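Local structure of exopolyphosphatase (Cytophaga hutchinsonii, 3MDQ) at residues I132-D137 with E281-L286; V143-G148 with E190-L195; Q124-E129 with Q206-S211. The protein probably hydrolyses inorganic polyphosphate from its chain ends, releasing orthophosphate, as an exopolyphosphatase of the Ppx/GppA family. One frame throughout, in Å; residues are numbered along the deposited sequence. Where two conformers were deposited one is given.

Contact 1 of 3, residues I132-D137 with E281-L286; sequences ISLAMD and EHVLKL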
ATOM      1  N   ILE A 132      16.194 -12.442   7.349  1.00 11.64           N
ATOM      2  CA  ILE A 132      14.973 -12.923   6.646  1.00  9.61           C
ATOM      3  C   ILE A 132      13.795 -12.121   7.192  1.00 10.78           C
ATOM      4  O   ILE A 132      13.510 -12.131   8.397  1.00 10.92           O
ATOM      5  CB  ILE A 132      14.753 -14.418   6.867  1.00 11.26           C
ATOM      6  CG1 ILE A 132      15.961 -15.245   6.433  1.00 19.32           C
ATOM      7  CG2 ILE A 132      13.504 -14.908   6.122  1.00 14.03           C
ATOM      8  CD1 ILE A 132      16.386 -14.993   5.084  1.00 23.78           C
ATOM      9  N   SER A 133      13.144 -11.391   6.305  1.00  9.86           N
ATOM     10  CA  SER A 133      12.169 -10.405   6.704  1.00  9.91           C
ATOM     11  C   SER A 133      10.841 -10.687   6.010  1.00  9.14           C
ATOM     12  O   SER A 133      10.815 -11.095   4.845  1.00 10.27           O
ATOM     13  CB  SER A 133      12.660  -9.009   6.312  1.00 11.03           C
ATOM     14  OG  SER A 133      14.000  -8.807   6.848  1.00 11.64           O
ATOM     15  N   LEU A 134       9.742 -10.404   6.722  1.00  9.43           N
ATOM     16  CA  LEU A 134       8.416 -10.440   6.132  1.00  9.45           C
ATOM     17  C   LEU A 134       7.994  -8.999   5.921  1.00 10.31           C
ATOM     18  O   LEU A 134       7.899  -8.204   6.892  1.00  9.97           O
ATOM     19  CB  LEU A 134       7.430 -11.182   7.036  1.00  8.60           C
ATOM     20  CG  LEU A 134       5.966 -11.150   6.600  1.00 11.27           C
ATOM     21  CD1 LEU A 134       5.744 -11.856   5.241  1.00 11.88           C
ATOM     22  CD2 LEU A 134       5.039 -11.748   7.713  1.00 11.10           C
ATOM     23  N   ALA A 135       7.728  -8.630   4.666  1.00  8.23           N
ATOM     24  CA  ALA A 135       7.172  -7.328   4.351  1.00  8.39           C
ATOM     25  C   ALA A 135       5.713  -7.456   3.997  1.00 10.11           C
ATOM     26  O   ALA A 135       5.327  -8.416   3.332  1.00 10.06           O
ATOM     27  CB  ALA A 135       7.957  -6.667   3.164  1.00  9.96           C
HETATM   28  N   MSE A 136       4.918  -6.471   4.438  1.00  8.94           N
HETATM   29  CA  MSE A 136       3.484  -6.461   4.164  1.00 10.48           C
HETATM   30  C   MSE A 136       3.001  -5.084   3.707  1.00 11.01           C
HETATM   31  O   MSE A 136       3.347  -4.056   4.304  1.00 10.21           O
HETATM   32  CB  MSE A 136       2.694  -6.971   5.370  1.00 14.36           C
HETATM   33  CG  MSE A 136       2.791  -6.184   6.564  1.00 14.38           C
HETATM   34 SE   MSE A 136       1.638  -7.015   8.004  0.75 13.75          SE
HETATM   35  CE  MSE A 136      -0.056  -6.817   7.418  1.00 15.24           C
ATOM     36  N   ASP A 137       2.261  -5.062   2.602  1.00 10.59           N
ATOM     37  CA  ASP A 137       1.705  -3.847   2.027  1.00  9.95           C
ATOM     38  C   ASP A 137       0.195  -3.944   2.096  1.00 11.05           C
ATOM     39  O   ASP A 137      -0.384  -4.810   1.460  1.00 10.87           O
ATOM     40  CB  ASP A 137       2.170  -3.646   0.594  1.00 10.61           C
ATOM     41  CG  ASP A 137       1.669  -2.329   0.013  1.00 14.31           C
ATOM     42  OD1 ASP A 137       0.432  -2.126  -0.062  1.00 16.16           O
ATOM     43  OD2 ASP A 137       2.525  -1.480  -0.330  1.00 13.92           O
ATOM     44  N   GLU A 281      -2.022  -7.047  13.708  0.50  9.41           N
ATOM     45  CA  GLU A 281      -1.939  -7.785  14.959  0.50  9.07           C
ATOM     46  C   GLU A 281      -1.915  -9.286  14.642  0.50  9.52           C
ATOM     47  O   GLU A 281      -1.061 -10.013  15.160  0.50  9.25           O
ATOM     48  CB  GLU A 281      -3.083  -7.399  15.902  0.50  9.96           C
ATOM     49  CG  GLU A 281      -3.166  -8.217  17.174  0.50 10.07           C
ATOM     50  CD  GLU A 281      -2.147  -7.873  18.211  0.50 16.26           C
ATOM     51  OE1 GLU A 281      -1.305  -6.993  17.993  0.50 13.33           O
ATOM     52  OE2 GLU A 281      -2.197  -8.510  19.284  0.50 24.07           O
ATOM     53  N   HIS A 282      -2.817  -9.734  13.763  1.00 10.15           N
ATOM     54  CA  HIS A 282      -2.891 -11.141  13.405  1.00  9.95           C
ATOM     55  C   HIS A 282      -1.552 -11.638  12.903  1.00 10.54           C
ATOM     56  O   HIS A 282      -1.067 -12.698  13.316  1.00 12.31           O
ATOM     57  CB  HIS A 282      -3.956 -11.325  12.333  1.00  9.82           C
ATOM     58  CG  HIS A 282      -4.314 -12.748  12.086  1.00 13.61           C
ATOM     59  ND1 HIS A 282      -5.388 -13.342  12.697  1.00 15.18           N
ATOM     60  CD2 HIS A 282      -3.755 -13.687  11.293  1.00 14.19           C
ATOM     61  CE1 HIS A 282      -5.455 -14.610  12.320  1.00 14.16           C
ATOM     62  NE2 HIS A 282      -4.469 -14.854  11.483  1.00 13.68           N
ATOM     63  N   VAL A 283      -0.938 -10.866  12.009  1.00  9.95           N
ATOM     64  CA  VAL A 283       0.375 -11.242  11.435  1.00 11.81           C
ATOM     65  C   VAL A 283       1.494 -11.219  12.485  1.00 13.09           C
ATOM     66  O   VAL A 283       2.336 -12.113  12.536  1.00 11.40           O
ATOM     67  CB  VAL A 283       0.712 -10.357  10.210  1.00 11.08           C
ATOM     68  CG1 VAL A 283       2.148 -10.673   9.678  1.00 12.23           C
ATOM     69  CG2 VAL A 283      -0.334 -10.574   9.115  1.00 13.24           C
ATOM     70  N   LEU A 284       1.471 -10.227  13.361  1.00 11.94           N
ATOM     71  CA  LEU A 284       2.429 -10.154  14.472  1.00 15.09           C
ATOM     72  C   LEU A 284       2.450 -11.371  15.341  1.00 16.05           C
ATOM     73  O   LEU A 284       3.536 -11.792  15.803  1.00 19.98           O
ATOM     74  CB  LEU A 284       2.134  -8.967  15.391  1.00 17.03           C
ATOM     75  CG  LEU A 284       2.798  -7.690  15.016  1.00 20.17           C
ATOM     76  CD1 LEU A 284       2.270  -6.617  15.973  1.00 24.60           C
ATOM     77  CD2 LEU A 284       4.358  -7.816  15.127  1.00 19.47           C
ATOM     78  N   LYS A 285       1.288 -11.990  15.568  1.00 13.36           N
ATOM     79  CA  LYS A 285       1.213 -13.200  16.356  1.00 17.17           C
ATOM     80  C   LYS A 285       1.859 -14.384  15.640  1.00 21.15           C
ATOM     81  O   LYS A 285       2.294 -15.322  16.299  1.00 23.34           O
ATOM     82  CB  LYS A 285      -0.244 -13.505  16.726  1.00 18.64           C
ATOM     83  CG  LYS A 285      -0.822 -12.484  17.706  1.00 29.28           C
ATOM     84  N   LEU A 286       1.965 -14.324  14.313  1.00 15.42           N
ATOM     85  CA  LEU A 286       2.643 -15.377  13.499  1.00 15.31           C
ATOM     86  C   LEU A 286       4.155 -15.235  13.373  1.00 18.45           C
ATOM     87  O   LEU A 286       4.850 -16.225  13.135  1.00 18.34           O
ATOM     88  CB  LEU A 286       2.055 -15.405  12.068  1.00 14.49           C
ATOM     89  CG  LEU A 286       0.558 -15.621  11.906  1.00 16.40           C
ATOM     90  CD1 LEU A 286       0.123 -15.557  10.460  1.00 17.82           C
ATOM     91  CD2 LEU A 286       0.130 -16.953  12.575  1.00 21.60           C
TER

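Contact 2 of 3, residues V143-G148 with E190-L195; sequences VEFIIG and EVLVPL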
ATOM      1  N   VAL A 143      -3.621  -7.096  -0.124  1.00  8.12           N
ATOM      2  CA  VAL A 143      -2.500  -7.089   0.778  1.00  7.47           C
ATOM      3  C   VAL A 143      -1.446  -8.058   0.217  1.00  8.45           C
ATOM      4  O   VAL A 143      -1.737  -9.224  -0.093  1.00  9.59           O
ATOM      5  CB  VAL A 143      -2.898  -7.531   2.195  1.00  9.51           C
ATOM      6  CG1 VAL A 143      -1.678  -7.531   3.144  1.00 12.11           C
ATOM      7  CG2 VAL A 143      -4.067  -6.614   2.762  1.00 10.30           C
ATOM      8  N   GLU A 144      -0.235  -7.544   0.041  1.00  8.67           N
ATOM      9  CA  GLU A 144       0.888  -8.346  -0.452  1.00  9.78           C
ATOM     10  C   GLU A 144       1.833  -8.670   0.708  1.00  9.37           C
ATOM     11  O   GLU A 144       2.123  -7.797   1.523  1.00  9.99           O
ATOM     12  CB  GLU A 144       1.678  -7.626  -1.539  1.00 11.95           C
ATOM     13  CG  GLU A 144       1.008  -7.548  -2.904  1.00 12.50           C
ATOM     14  CD  GLU A 144      -0.201  -6.678  -2.914  1.00 13.42           C
ATOM     15  OE1 GLU A 144      -0.080  -5.487  -2.615  1.00 13.88           O
ATOM     16  OE2 GLU A 144      -1.305  -7.198  -3.243  1.00 14.60           O
ATOM     17  N   PHE A 145       2.288  -9.909   0.734  1.00  8.93           N
ATOM     18  CA  PHE A 145       3.259 -10.376   1.685  1.00  7.84           C
ATOM     19  C   PHE A 145       4.454 -10.914   0.933  1.00  8.53           C
ATOM     20  O   PHE A 145       4.282 -11.649  -0.067  1.00  9.02           O
ATOM     21  CB  PHE A 145       2.694 -11.487   2.530  1.00  7.97           C
ATOM     22  CG  PHE A 145       1.576 -11.071   3.452  1.00  8.25           C
ATOM     23  CD1 PHE A 145       1.848 -10.514   4.670  1.00  9.81           C
ATOM     24  CD2 PHE A 145       0.262 -11.284   3.088  1.00 11.04           C
ATOM     25  CE1 PHE A 145       0.820 -10.134   5.510  1.00  9.27           C
ATOM     26  CE2 PHE A 145      -0.754 -10.932   3.937  1.00  9.64           C
ATOM     27  CZ  PHE A 145      -0.486 -10.373   5.142  1.00  9.36           C
ATOM     28  N   ILE A 146       5.656 -10.531   1.370  1.00  7.94           N
ATOM     29  CA  ILE A 146       6.886 -10.986   0.754  1.00  7.96           C
ATOM     30  C   ILE A 146       7.891 -11.407   1.833  1.00  8.83           C
ATOM     31  O   ILE A 146       8.088 -10.649   2.811  1.00  8.88           O
ATOM     32  CB  ILE A 146       7.558  -9.899  -0.120  1.00  7.68           C
ATOM     33  CG1 ILE A 146       6.573  -9.222  -1.078  1.00  9.92           C
ATOM     34  CG2 ILE A 146       8.772 -10.489  -0.880  1.00  9.27           C
ATOM     35  CD1 ILE A 146       6.010  -7.933  -0.560  1.00  8.82           C
ATOM     36  N   ILE A 147       8.514 -12.584   1.687  1.00  7.79           N
ATOM     37  CA  ILE A 147       9.577 -13.004   2.571  1.00  7.47           C
ATOM     38  C   ILE A 147      10.879 -12.943   1.803  1.00  8.05           C
ATOM     39  O   ILE A 147      10.959 -13.520   0.748  1.00  9.01           O
ATOM     40  CB  ILE A 147       9.344 -14.388   3.157  1.00  8.49           C
ATOM     41  CG1 ILE A 147       8.089 -14.415   4.026  1.00  9.61           C
ATOM     42  CG2 ILE A 147      10.579 -14.880   3.950  1.00 11.02           C
ATOM     43  CD1 ILE A 147       7.650 -15.785   4.512  1.00 11.69           C
ATOM     44  N   GLY A 148      11.850 -12.192   2.313  1.00  9.50           N
ATOM     45  CA  GLY A 148      13.122 -12.060   1.629  1.00  9.91           C
ATOM     46  C   GLY A 148      14.143 -11.301   2.421  1.00  9.92           C
ATOM     47  O   GLY A 148      14.015 -11.106   3.637  1.00 10.45           O
ATOM     48  N   GLU A 190      -8.748 -18.334   7.985  1.00  9.74           N
ATOM     49  CA  GLU A 190      -9.111 -19.077   6.783  1.00 11.81           C
ATOM     50  C   GLU A 190      -8.284 -18.641   5.563  1.00 13.99           C
ATOM     51  O   GLU A 190      -7.851 -19.484   4.769  1.00 18.28           O
ATOM     52  CB  GLU A 190     -10.617 -18.921   6.505  1.00 12.86           C
ATOM     53  CG  GLU A 190     -11.522 -19.586   7.548  1.00 13.19           C
ATOM     54  CD  GLU A 190     -11.256 -21.072   7.706  1.00 19.56           C
ATOM     55  OE1 GLU A 190     -11.154 -21.746   6.674  1.00 26.48           O
ATOM     56  OE2 GLU A 190     -11.057 -21.526   8.851  1.00 22.44           O
ATOM     57  N   VAL A 191      -8.064 -17.333   5.411  0.50 11.77           N
ATOM     58  CA  VAL A 191      -7.435 -16.749   4.207  0.50 11.83           C
ATOM     59  C   VAL A 191      -5.921 -16.973   4.181  0.50  9.81           C
ATOM     60  O   VAL A 191      -5.322 -17.283   3.126  0.50  9.56           O
ATOM     61  CB  VAL A 191      -7.702 -15.206   4.111  0.50 13.33           C
ATOM     62  CG1 VAL A 191      -6.915 -14.576   2.945  0.50 12.17           C
ATOM     63  CG2 VAL A 191      -9.170 -14.903   3.947  0.50 16.54           C
ATOM     64  N   LEU A 192      -5.306 -16.856   5.348  1.00 11.55           N
ATOM     65  CA  LEU A 192      -3.839 -16.716   5.432  1.00 11.88           C
ATOM     66  C   LEU A 192      -3.066 -18.002   5.602  1.00 10.13           C
ATOM     67  O   LEU A 192      -1.885 -17.993   5.916  1.00 10.92           O
ATOM     68  CB  LEU A 192      -3.462 -15.700   6.515  1.00 11.96           C
ATOM     69  CG  LEU A 192      -3.974 -14.292   6.244  1.00 12.46           C
ATOM     70  CD1 LEU A 192      -3.598 -13.477   7.477  1.00 15.54           C
ATOM     71  CD2 LEU A 192      -3.385 -13.716   4.957  1.00 14.71           C
ATOM     72  N   VAL A 193      -3.703 -19.145   5.355  1.00 10.49           N
ATOM     73  CA  VAL A 193      -2.990 -20.404   5.469  1.00 10.60           C
ATOM     74  C   VAL A 193      -1.688 -20.463   4.669  1.00 12.64           C
ATOM     75  O   VAL A 193      -0.691 -20.894   5.194  1.00 11.76           O
ATOM     76  CB  VAL A 193      -3.919 -21.629   5.154  1.00 11.73           C
ATOM     77  CG1 VAL A 193      -3.106 -22.928   5.171  1.00 15.82           C
ATOM     78  CG2 VAL A 193      -4.980 -21.726   6.252  1.00 12.67           C
ATOM     79  N   PRO A 194      -1.674 -19.945   3.434  1.00 11.31           N
ATOM     80  CA  PRO A 194      -0.419 -20.016   2.666  1.00 10.47           C
ATOM     81  C   PRO A 194       0.664 -19.143   3.313  1.00 12.00           C
ATOM     82  O   PRO A 194       1.838 -19.453   3.231  1.00 10.89           O
ATOM     83  CB  PRO A 194      -0.826 -19.497   1.296  1.00 11.90           C
ATOM     84  CG  PRO A 194      -2.300 -19.799   1.216  1.00 15.07           C
ATOM     85  CD  PRO A 194      -2.816 -19.561   2.581  1.00 12.78           C
ATOM     86  N   LEU A 195       0.249 -18.057   3.971  1.00 10.38           N
ATOM     87  CA  LEU A 195       1.203 -17.230   4.690  1.00  9.34           C
ATOM     88  C   LEU A 195       1.771 -17.954   5.906  1.00 10.43           C
ATOM     89  O   LEU A 195       2.990 -17.946   6.138  1.00 11.41           O
ATOM     90  CB  LEU A 195       0.589 -15.890   5.079  1.00  8.33           C
ATOM     91  CG  LEU A 195       1.457 -15.023   5.973  1.00  9.08           C
ATOM     92  CD1 LEU A 195       2.716 -14.500   5.228  1.00 11.56           C
ATOM     93  CD2 LEU A 195       0.654 -13.832   6.473  1.00 12.14           C
TER

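Contact 3 of 3, residues Q124-E129 with Q206-S211; sequences QAVPME and QLIGCS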
ATOM      1  N   GLN A 124      15.245  -0.989  -1.270  1.00  9.51           N
ATOM      2  CA  GLN A 124      15.931   0.308  -1.377  1.00 10.38           C
ATOM      3  C   GLN A 124      15.768   1.157  -0.098  1.00  9.86           C
ATOM      4  O   GLN A 124      16.676   1.910   0.252  1.00 13.16           O
ATOM      5  CB  GLN A 124      15.408   1.098  -2.579  1.00 10.78           C
ATOM      6  CG  GLN A 124      16.341   2.174  -3.015  1.00 12.91           C
ATOM      7  CD  GLN A 124      17.623   1.602  -3.656  1.00 17.82           C
ATOM      8  OE1 GLN A 124      17.671   0.450  -4.138  1.00 13.01           O
ATOM      9  NE2 GLN A 124      18.675   2.436  -3.683  1.00 18.81           N
ATOM     10  N   ALA A 125      14.651   1.017   0.601  1.00  9.21           N
ATOM     11  CA  ALA A 125      14.349   1.820   1.764  1.00  8.78           C
ATOM     12  C   ALA A 125      14.929   1.294   3.066  1.00 10.91           C
ATOM     13  O   ALA A 125      15.191   2.090   3.982  1.00 11.64           O
ATOM     14  CB  ALA A 125      12.861   1.917   1.918  1.00 10.41           C
ATOM     15  N   VAL A 126      15.046  -0.022   3.196  1.00  9.29           N
ATOM     16  CA  VAL A 126      15.389  -0.693   4.448  1.00  9.24           C
ATOM     17  C   VAL A 126      16.542  -1.660   4.160  1.00 10.65           C
ATOM     18  O   VAL A 126      16.375  -2.620   3.392  1.00 11.25           O
ATOM     19  CB  VAL A 126      14.241  -1.524   4.973  1.00 10.64           C
ATOM     20  CG1 VAL A 126      14.627  -2.196   6.328  1.00 13.17           C
ATOM     21  CG2 VAL A 126      12.946  -0.660   5.135  1.00 10.55           C
ATOM     22  N   PRO A 127      17.725  -1.406   4.728  1.00 10.75           N
ATOM     23  CA  PRO A 127      18.856  -2.308   4.501  1.00 10.71           C
ATOM     24  C   PRO A 127      18.766  -3.542   5.376  1.00 12.66           C
ATOM     25  O   PRO A 127      19.071  -3.480   6.568  1.00 16.57           O
ATOM     26  CB  PRO A 127      20.073  -1.430   4.862  1.00 11.22           C
ATOM     27  CG  PRO A 127      19.536  -0.477   5.872  1.00 10.58           C
ATOM     28  CD  PRO A 127      18.089  -0.228   5.524  1.00 12.29           C
HETATM   29  N   MSE A 128      18.266  -4.630   4.810  1.00 11.32           N
HETATM   30  CA  MSE A 128      17.900  -5.824   5.560  1.00 12.43           C
HETATM   31  C   MSE A 128      19.063  -6.746   5.807  1.00 13.84           C
HETATM   32  O   MSE A 128      18.945  -7.698   6.605  1.00 13.39           O
HETATM   33  CB  MSE A 128      16.799  -6.593   4.810  1.00 13.46           C
HETATM   34  CG  MSE A 128      15.466  -5.863   4.819  1.00 11.03           C
HETATM   35 SE   MSE A 128      14.176  -6.785   3.715  0.75 12.82          SE
HETATM   36  CE  MSE A 128      14.540  -5.880   2.103  1.00 13.21           C
ATOM     37  N   GLU A 129      20.192  -6.499   5.138  1.00 13.72           N
ATOM     38  CA  GLU A 129      21.337  -7.421   5.206  1.00 16.33           C
ATOM     39  C   GLU A 129      20.837  -8.833   4.828  1.00 11.25           C
ATOM     40  O   GLU A 129      19.977  -8.985   3.932  1.00 13.70           O
ATOM     41  CB  GLU A 129      21.986  -7.386   6.610  1.00 18.21           C
ATOM     42  CG  GLU A 129      22.347  -6.004   7.187  1.00 23.39           C
ATOM     43  CD  GLU A 129      23.228  -6.111   8.451  1.00 24.52           C
ATOM     44  OE1 GLU A 129      24.410  -6.522   8.307  1.00 25.69           O
ATOM     45  OE2 GLU A 129      22.744  -5.797   9.568  1.00 17.65           O
ATOM     46  N   GLN A 206      11.960 -10.625  11.195  1.00 10.86           N
ATOM     47  CA  GLN A 206      11.582  -9.214  11.255  1.00 10.21           C
ATOM     48  C   GLN A 206      10.335  -8.968  10.404  1.00 11.10           C
ATOM     49  O   GLN A 206      10.034  -9.706   9.453  1.00 11.40           O
ATOM     50  CB  GLN A 206      12.691  -8.298  10.706  1.00 11.59           C
ATOM     51  CG  GLN A 206      14.104  -8.424  11.377  1.00 18.17           C
ATOM     52  CD  GLN A 206      14.137  -8.128  12.906  1.00 20.14           C
ATOM     53  OE1 GLN A 206      14.948  -8.717  13.641  1.00 30.09           O
ATOM     54  NE2 GLN A 206      13.249  -7.311  13.372  1.00 24.13           N
ATOM     55  N   LEU A 207       9.594  -7.934  10.793  1.00  8.96           N
ATOM     56  CA  LEU A 207       8.377  -7.500  10.110  1.00 10.38           C
ATOM     57  C   LEU A 207       8.542  -6.073   9.612  1.00  8.82           C
ATOM     58  O   LEU A 207       8.915  -5.148  10.361  1.00  9.45           O
ATOM     59  CB  LEU A 207       7.124  -7.609  11.034  1.00 11.41           C
ATOM     60  CG  LEU A 207       5.775  -7.255  10.417  1.00 12.12           C
ATOM     61  CD1 LEU A 207       5.413  -8.136   9.200  1.00 12.85           C
ATOM     62  CD2 LEU A 207       4.652  -7.347  11.484  1.00 16.94           C
ATOM     63  N   ILE A 208       8.273  -5.863   8.333  1.00  8.18           N
ATOM     64  CA  ILE A 208       8.315  -4.553   7.680  1.00  7.70           C
ATOM     65  C   ILE A 208       6.936  -4.250   7.107  1.00  8.87           C
ATOM     66  O   ILE A 208       6.301  -5.154   6.529  1.00 10.28           O
ATOM     67  CB  ILE A 208       9.321  -4.577   6.531  1.00  8.57           C
ATOM     68  CG1 ILE A 208      10.739  -4.847   7.070  1.00 11.45           C
ATOM     69  CG2 ILE A 208       9.287  -3.275   5.716  1.00 11.18           C
ATOM     70  CD1 ILE A 208      11.793  -5.146   5.981  1.00 10.51           C
ATOM     71  N   GLY A 209       6.445  -3.022   7.288  1.00  8.87           N
ATOM     72  CA  GLY A 209       5.170  -2.606   6.711  1.00  9.58           C
ATOM     73  C   GLY A 209       5.363  -1.434   5.790  1.00 10.07           C
ATOM     74  O   GLY A 209       6.222  -0.576   6.040  1.00 10.50           O
ATOM     75  N   CYS A 210       4.588  -1.367   4.715  1.00  9.98           N
ATOM     76  CA  CYS A 210       4.585  -0.187   3.865  1.00  9.07           C
ATOM     77  C   CYS A 210       3.150   0.175   3.428  1.00 11.51           C
ATOM     78  O   CYS A 210       2.207  -0.620   3.577  1.00 13.03           O
ATOM     79  CB  CYS A 210       5.546  -0.316   2.689  1.00 12.58           C
ATOM     80  SG  CYS A 210       5.229  -1.731   1.637  1.00 14.77           S
ATOM     81  N   SER A 211       3.091   1.373   2.850  1.00 13.07           N
ATOM     82  CA  SER A 211       1.912   2.031   2.311  1.00 14.46           C
ATOM     83  C   SER A 211       1.125   2.755   3.376  1.00 13.41           C
ATOM     84  O   SER A 211       1.630   2.930   4.504  1.00 13.77           O
ATOM     85  CB  SER A 211       1.101   1.068   1.461  0.50 15.85           C
ATOM     86  OG  SER A 211       1.708   0.980   0.192  0.50 15.77           O
TER

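Contact 1 of 3, residues I132-D137 with E281-L286
At chi1 175° V283 swings CG1 to the far side of its CA-CB bond from N, and both its methyls face L134 and M136 from helix 267-286. The chain of M136, a selenomethionine, starts from the crowded position between N and the carbonyl carbon (chi1 63°), runs straight through chi2 and bends at chi3, which lays SE and CE alongside the valine. CG1 is the shared atom: it meets L134 CD2 at 3.7 Å and M136 SE at 4.1 Å. The other branch, V283 CG2, lies 4.1 Å from M136 CE, the M136 and V283 side chains running antiparallel, flank to flank. L134 and M136 are alternate residues of strand 133-138 and share a face of the sheet, so one compact, forked valine can serve both; the long, unbranched M136 spans the remaining gap to the helix. All three are buried and apolar, and no hydrogen bond joins the segments. F145 of the next strand touches both M136 and V283, and L207 on the other flank touches L134, which continues this greasy layer. A helix laid by its apolar side on a central mixed sheet is the layered alpha/beta build of the actin-like ATPase fold, to which this family belongs.

Contact 2 of 3, residues V143-G148 with E190-L195
The one interaction here with an aromatic character is a CH-pi contact between L195 and F145. L195 CD2 sits 3.8 Å from the centroid of the F145 ring, only 10° off its normal, so the methyl rests squarely over the middle of one face. The L195 and F145 side chains cross at about a right angle; a chi1 of 173° carries the leucine's fork away from its own N, and CD2 ends over the ring.

The remaining contacts are plain apolar ones. L195 CD1, the second prong of the fork, lies 4.0 Å from F145 CB, gripping the root of the side chain while its twin covers the ring. L192 adds a single methyl, CD2, which approaches F145 CE2 at 4.0 Å, obliquely to the ring. Leucine suits position 195 because both its methyls find a place on F145, and phenylalanine suits its own because a broad, flat ring offers a face to L195 and a further atom to L192. Were F145 an alanine, L195 CD2 would probably lose the ring it covers and L192 CD2 its contact at CE2, opening a gap between strand and helix.

Backbone geometry sets the leucines side by side: L192 leaves helical angles where helix 178-191 ends and is also the N-cap of helix 193-202. L195 also touches W155 and L134, which places the start of helix 193-202 over the sheet near its 153-159 edge, an alpha/beta layer of the actin-like ATPase fold.

Contact 3 of 3, residues Q124-E129 with Q206-S211
I208, on strand 206-210 of the actin-like ATPase fold, sets its terminal methyl against both V126 and M128, two residues of the loop that follows helix 111-125. That methyl, I208 CD1, carries the whole contact: it lies 3.7 Å from M128 SE, 3.9 Å from M128 CG and 4.1 Å from V126 CG1. The isoleucine reaches this far because CG1 stands beside its own backbone N and the chain then runs extended to CD1 (chi2 169°). M128, a selenomethionine, crosses it obliquely, whereas V126 CG1 comes in alongside I208 CD1 from the loop. A long branch suits I208, since the loop stands well off the strand, and the short fork of V126 can meet its end without a long reach of its own.

The next shell positions these groups. M128 also touches F119 and Q123 of helix 111-125 and S133 of the neighbouring strand, and V122 packs on I208 itself, so these mostly apolar groups join helix, loop and sheet. S295, on the strand flanking 206-210 on its other side, touches both V126 and I208.

Farther out, the backbone holds the parts in place. V126 is where the chain abandons helical angles and heads for strand 133-138, while the parallel pairing of 206-210 with that strand sets the face of the sheet from which I208 points, opposite to that of L207. Just before the bend, the carbonyl oxygen A125 O accepts a hydrogen bond from T235 OG1.

How the contacts relate
Strand 133-138 joins all three contacts. On one side it pairs with the strand of contact 2, where A135 N to I146 O, at 2.8 Å, is a probable hydrogen bond; on the other it pairs with the strand of contact 3. Contacts 1 and 2 load the same face of the sheet, their centres 9 Å apart, whereas contact 3 lies on the reverse face, with its centre 11 Å from that of contact 1 and 16 Å from that of contact 2. D137 OD2 lies 2.6 Å from S211 OG, a probable hydrogen bond. D137 lies at the end of strand 133-138, just before the glycine-rich turn into strand 143-148, in this fold probably a phosphate-binding loop.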